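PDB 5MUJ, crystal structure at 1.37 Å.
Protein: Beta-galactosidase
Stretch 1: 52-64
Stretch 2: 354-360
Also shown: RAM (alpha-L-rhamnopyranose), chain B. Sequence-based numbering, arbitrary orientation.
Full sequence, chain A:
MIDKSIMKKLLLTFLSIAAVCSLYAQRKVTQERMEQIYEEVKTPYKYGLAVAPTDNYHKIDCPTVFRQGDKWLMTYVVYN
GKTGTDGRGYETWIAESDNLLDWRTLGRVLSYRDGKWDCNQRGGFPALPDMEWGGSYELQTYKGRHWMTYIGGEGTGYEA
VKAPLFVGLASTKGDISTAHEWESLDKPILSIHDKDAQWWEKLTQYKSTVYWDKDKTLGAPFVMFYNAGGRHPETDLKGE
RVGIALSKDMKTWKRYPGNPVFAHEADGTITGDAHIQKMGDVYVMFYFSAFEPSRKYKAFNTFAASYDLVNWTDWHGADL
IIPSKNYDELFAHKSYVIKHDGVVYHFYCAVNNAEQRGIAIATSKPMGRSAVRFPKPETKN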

# COMPACT_ATOMS: atom_id res chain seq x y z
N ALA A 52 -3.68 -13.92 -8.57
CA ALA A 52 -4.63 -14.65 -7.76
C ALA A 52 -3.99 -15.89 -7.12
O ALA A 52 -3.15 -16.55 -7.73
CB ALA A 52 -5.82 -15.06 -8.59
N PRO A 53 -4.40 -16.20 -5.87
CA PRO A 53 -4.02 -17.47 -5.26
C PRO A 53 -4.63 -18.66 -5.99
O PRO A 53 -5.76 -18.56 -6.50
CB PRO A 53 -4.58 -17.35 -3.83
CG PRO A 53 -5.76 -16.49 -4.01
CD PRO A 53 -5.37 -15.48 -5.03
N THR A 54 -3.84 -19.73 -6.08
CA THR A 54 -4.27 -20.96 -6.77
C THR A 54 -5.02 -21.93 -5.84
O THR A 54 -5.57 -22.93 -6.30
CB THR A 54 -3.12 -21.67 -7.53
OG1 THR A 54 -1.98 -21.91 -6.69
CG2 THR A 54 -2.68 -20.83 -8.72
N ASP A 55 -5.13 -21.62 -4.54
CA ASP A 55 -5.95 -22.40 -3.63
C ASP A 55 -6.52 -21.45 -2.59
O ASP A 55 -6.22 -20.26 -2.65
CB ASP A 55 -5.14 -23.52 -2.97
CG ASP A 55 -3.95 -23.01 -2.21
OD1 ASP A 55 -4.14 -22.17 -1.27
OD2 ASP A 55 -2.81 -23.42 -2.55
N ASN A 56 -7.34 -21.97 -1.68
CA ASN A 56 -8.00 -21.15 -0.65
C ASN A 56 -7.20 -20.90 0.63
O ASN A 56 -7.70 -20.21 1.50
CB ASN A 56 -9.36 -21.76 -0.28
CG ASN A 56 -10.34 -21.66 -1.42
OD1 ASN A 56 -11.11 -22.59 -1.71
ND2 ASN A 56 -10.29 -20.54 -2.11
N TYR A 57 -5.97 -21.39 0.69
CA TYR A 57 -5.09 -21.23 1.85
C TYR A 57 -3.91 -20.28 1.55
O TYR A 57 -2.84 -20.35 2.18
CB TYR A 57 -4.66 -22.62 2.34
CG TYR A 57 -5.86 -23.41 2.75
CD1 TYR A 57 -6.68 -24.04 1.80
CD2 TYR A 57 -6.25 -23.46 4.09
CE1 TYR A 57 -7.82 -24.71 2.19
CE2 TYR A 57 -7.39 -24.13 4.49
CZ TYR A 57 -8.17 -24.76 3.54
OH TYR A 57 -9.31 -25.41 3.94
N HIS A 58 -4.13 -19.36 0.63
CA HIS A 58 -3.23 -18.26 0.36
C HIS A 58 -4.09 -17.06 0.02
O HIS A 58 -5.16 -17.19 -0.62
CB HIS A 58 -2.21 -18.55 -0.76
CG HIS A 58 -1.30 -19.70 -0.47
ND1 HIS A 58 -0.07 -19.56 0.14
CD2 HIS A 58 -1.44 -21.02 -0.72
CE1 HIS A 58 0.50 -20.74 0.26
NE2 HIS A 58 -0.31 -21.65 -0.25
N LYS A 59 -3.62 -15.89 0.44
CA LYS A 59 -4.24 -14.63 0.12
C LYS A 59 -3.16 -13.69 -0.37
O LYS A 59 -2.08 -13.64 0.20
CB LYS A 59 -4.92 -14.05 1.37
CG LYS A 59 -5.98 -14.95 1.97
CD LYS A 59 -6.54 -14.39 3.29
CE LYS A 59 -7.39 -15.36 4.10
NZ LYS A 59 -8.69 -15.72 3.45
N ILE A 60 -3.48 -12.90 -1.40
CA ILE A 60 -2.53 -12.04 -2.10
C ILE A 60 -3.00 -10.57 -2.05
O ILE A 60 -4.15 -10.28 -2.40
CB ILE A 60 -2.36 -12.53 -3.57
CG1 ILE A 60 -1.57 -13.85 -3.56
CG2 ILE A 60 -1.67 -11.47 -4.41
CD1 ILE A 60 -1.43 -14.51 -4.92
N ASP A 61 -2.09 -9.66 -1.72
CA ASP A 61 -2.45 -8.25 -1.48
C ASP A 61 -1.27 -7.31 -1.73
O ASP A 61 -0.13 -7.77 -2.02
CB ASP A 61 -2.95 -8.18 -0.00
CG ASP A 61 -3.81 -6.97 0.34
OD1 ASP A 61 -3.85 -5.95 -0.35
OD2 ASP A 61 -4.46 -7.07 1.40
N CYS A 62 -1.53 -6.02 -1.62
CA CYS A 62 -0.53 -4.99 -1.42
C CYS A 62 0.42 -4.84 -2.60
O CYS A 62 1.60 -5.04 -2.44
CB CYS A 62 0.31 -5.26 -0.16
SG CYS A 62 -0.55 -5.38 1.42
N PRO A 63 -0.13 -4.57 -3.81
CA PRO A 63 0.69 -4.30 -4.94
C PRO A 63 1.53 -3.03 -4.90
O PRO A 63 1.04 -1.95 -4.49
CB PRO A 63 -0.33 -4.18 -6.09
CG PRO A 63 -1.54 -3.62 -5.42
CD PRO A 63 -1.57 -4.35 -4.12
N THR A 64 2.77 -3.16 -5.35
CA THR A 64 3.58 -2.01 -5.69
C THR A 64 4.11 -2.27 -7.10
O THR A 64 4.78 -3.28 -7.32
CB THR A 64 4.75 -1.81 -4.71
OG1 THR A 64 4.28 -1.87 -3.37
CG2 THR A 64 5.45 -0.47 -4.91
N ALA A 354 -16.64 -15.05 0.06
CA ALA A 354 -15.86 -16.21 0.56
C ALA A 354 -14.51 -15.82 1.19
O ALA A 354 -13.79 -16.68 1.71
CB ALA A 354 -15.64 -17.22 -0.54
N GLU A 355 -14.15 -14.54 1.10
CA GLU A 355 -12.92 -13.98 1.63
C GLU A 355 -11.68 -14.46 0.90
O GLU A 355 -10.58 -14.39 1.43
CB GLU A 355 -12.82 -14.15 3.14
CG GLU A 355 -13.89 -13.37 3.89
CD GLU A 355 -13.92 -13.70 5.36
OE1 GLU A 355 -13.44 -12.88 6.19
OE2 GLU A 355 -14.41 -14.79 5.70
N GLN A 356 -11.86 -14.87 -0.36
CA GLN A 356 -10.74 -15.07 -1.25
C GLN A 356 -10.15 -13.70 -1.55
O GLN A 356 -10.89 -12.71 -1.66
CB GLN A 356 -11.19 -15.78 -2.53
CG GLN A 356 -11.87 -17.11 -2.28
CD GLN A 356 -12.40 -17.74 -3.57
OE1 GLN A 356 -13.08 -17.11 -4.36
NE2 GLN A 356 -12.11 -19.00 -3.75
N ARG A 357 -8.83 -13.63 -1.65
CA ARG A 357 -8.13 -12.36 -1.72
C ARG A 357 -7.04 -12.39 -2.79
O ARG A 357 -6.11 -13.19 -2.73
CB ARG A 357 -7.54 -12.05 -0.35
CG ARG A 357 -6.79 -10.73 -0.30
CD ARG A 357 -6.40 -10.32 1.14
NE ARG A 357 -7.54 -10.09 2.05
CZ ARG A 357 -7.85 -8.92 2.64
NH1 ARG A 357 -7.14 -7.83 2.44
NH2 ARG A 357 -8.94 -8.84 3.39
N GLY A 358 -7.10 -11.43 -3.69
CA GLY A 358 -6.11 -11.26 -4.74
C GLY A 358 -6.02 -9.84 -5.20
O GLY A 358 -6.67 -8.95 -4.62
N ILE A 359 -5.19 -9.61 -6.21
CA ILE A 359 -4.94 -8.29 -6.77
C ILE A 359 -5.62 -8.22 -8.13
O ILE A 359 -5.46 -9.14 -8.97
CB ILE A 359 -3.44 -8.01 -6.91
CG1 ILE A 359 -2.81 -7.89 -5.51
CG2 ILE A 359 -3.14 -6.73 -7.71
CD1 ILE A 359 -1.30 -8.01 -5.44
N ALA A 360 -6.39 -7.16 -8.35
CA ALA A 360 -7.11 -6.89 -9.63
C ALA A 360 -6.74 -5.54 -10.21
O ALA A 360 -6.02 -4.74 -9.59
CB ALA A 360 -8.57 -6.96 -9.45
C1 RAM B . -7.81 -5.05 7.87
C2 RAM B . -6.63 -5.18 6.93
C3 RAM B . -7.09 -5.97 5.71
C4 RAM B . -8.26 -5.23 5.08
C5 RAM B . -9.44 -4.92 6.01
C6 RAM B . -10.35 -3.84 5.45
O2 RAM B . -6.18 -3.85 6.57
O3 RAM B . -6.02 -6.16 4.77
O4 RAM B . -8.80 -6.05 4.05
O5 RAM B . -9.08 -4.57 7.37
O HOH W 1 -7.70 -16.44 -1.01

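How do the two backbones lie against each other? Strand 59-64 and strand 357-360 run in broadly the same direction, their axes crossing at 45° and approaching to 4.5 Å. The splay confines close pairing to a short length, where Lys-59 sits beside Arg-357 and Ile-60 beside Gly-358. One direct backbone hydrogen bond joins them, from Ile-60 N to Arg-357 O at 3.0 Å, with a nearly straight N-H...O angle of 164°. Beside the paired strands, Pro-53 CD lies 3.3 Å from Arg-357 O, the same carbonyl that accepts from Ile-60 N, a van der Waals approach of a ring carbon to an oxygen. The return link is not a conventional one: Ile-60 O lies 3.4 Å from Gly-358 N at a poor angle, and instead receives a CA-H...O contact from Gly-358 CA at 3.2 Å. A water extends the pairing, donating to His-58 O at 2.7 Å and accepting from Arg-357 N at 3.1 Å, so it bridges two backbone groups that do not meet directly.

What do the charged side chains contribute? Asp-61 and Arg-357 form a salt bridge, with NH1 of Arg-357 donating to OD2 of Asp-61 at 3.0 Å. The CA-to-CB bond of Asp-61 points away from the other strand, but chi1 near 180° (t) brings its carboxylate back within reach. Lys-59 works differently: its ammonium has no carboxylate partner here, and NZ donates to the backbone O of Glu-355 at 3.1 Å, tying the strand to the loop that precedes its neighbour.

How does the sugar enter this arrangement? The guanidinium of Arg-357 also grips the rhamnose, NH1 and NH2 each donating to O4 of RAM at 2.9 Å. Asp-61 OD2 and RAM O4 both lie at the edge of the guanidinium, near its plane, where its N-H groups point. NH1 therefore serves both the carboxylate and the sugar, and the salt bridge links the ligand-binding arginine to the neighbouring strand.

Where do the apolar groups meet? The CA-to-CB bond of Ile-359 points toward the first stretch, and its CD1 reaches Ile-60 CG2 at 3.6 Å and Pro-63 CD at 3.9 Å. These contacts remove hydrocarbon surface from water, and Ile-359 is buried. An ideal CB on Gly-358 would lie 3.6 Å from Ala-52 CA and from Pro-53 CD, in contact but without a clash.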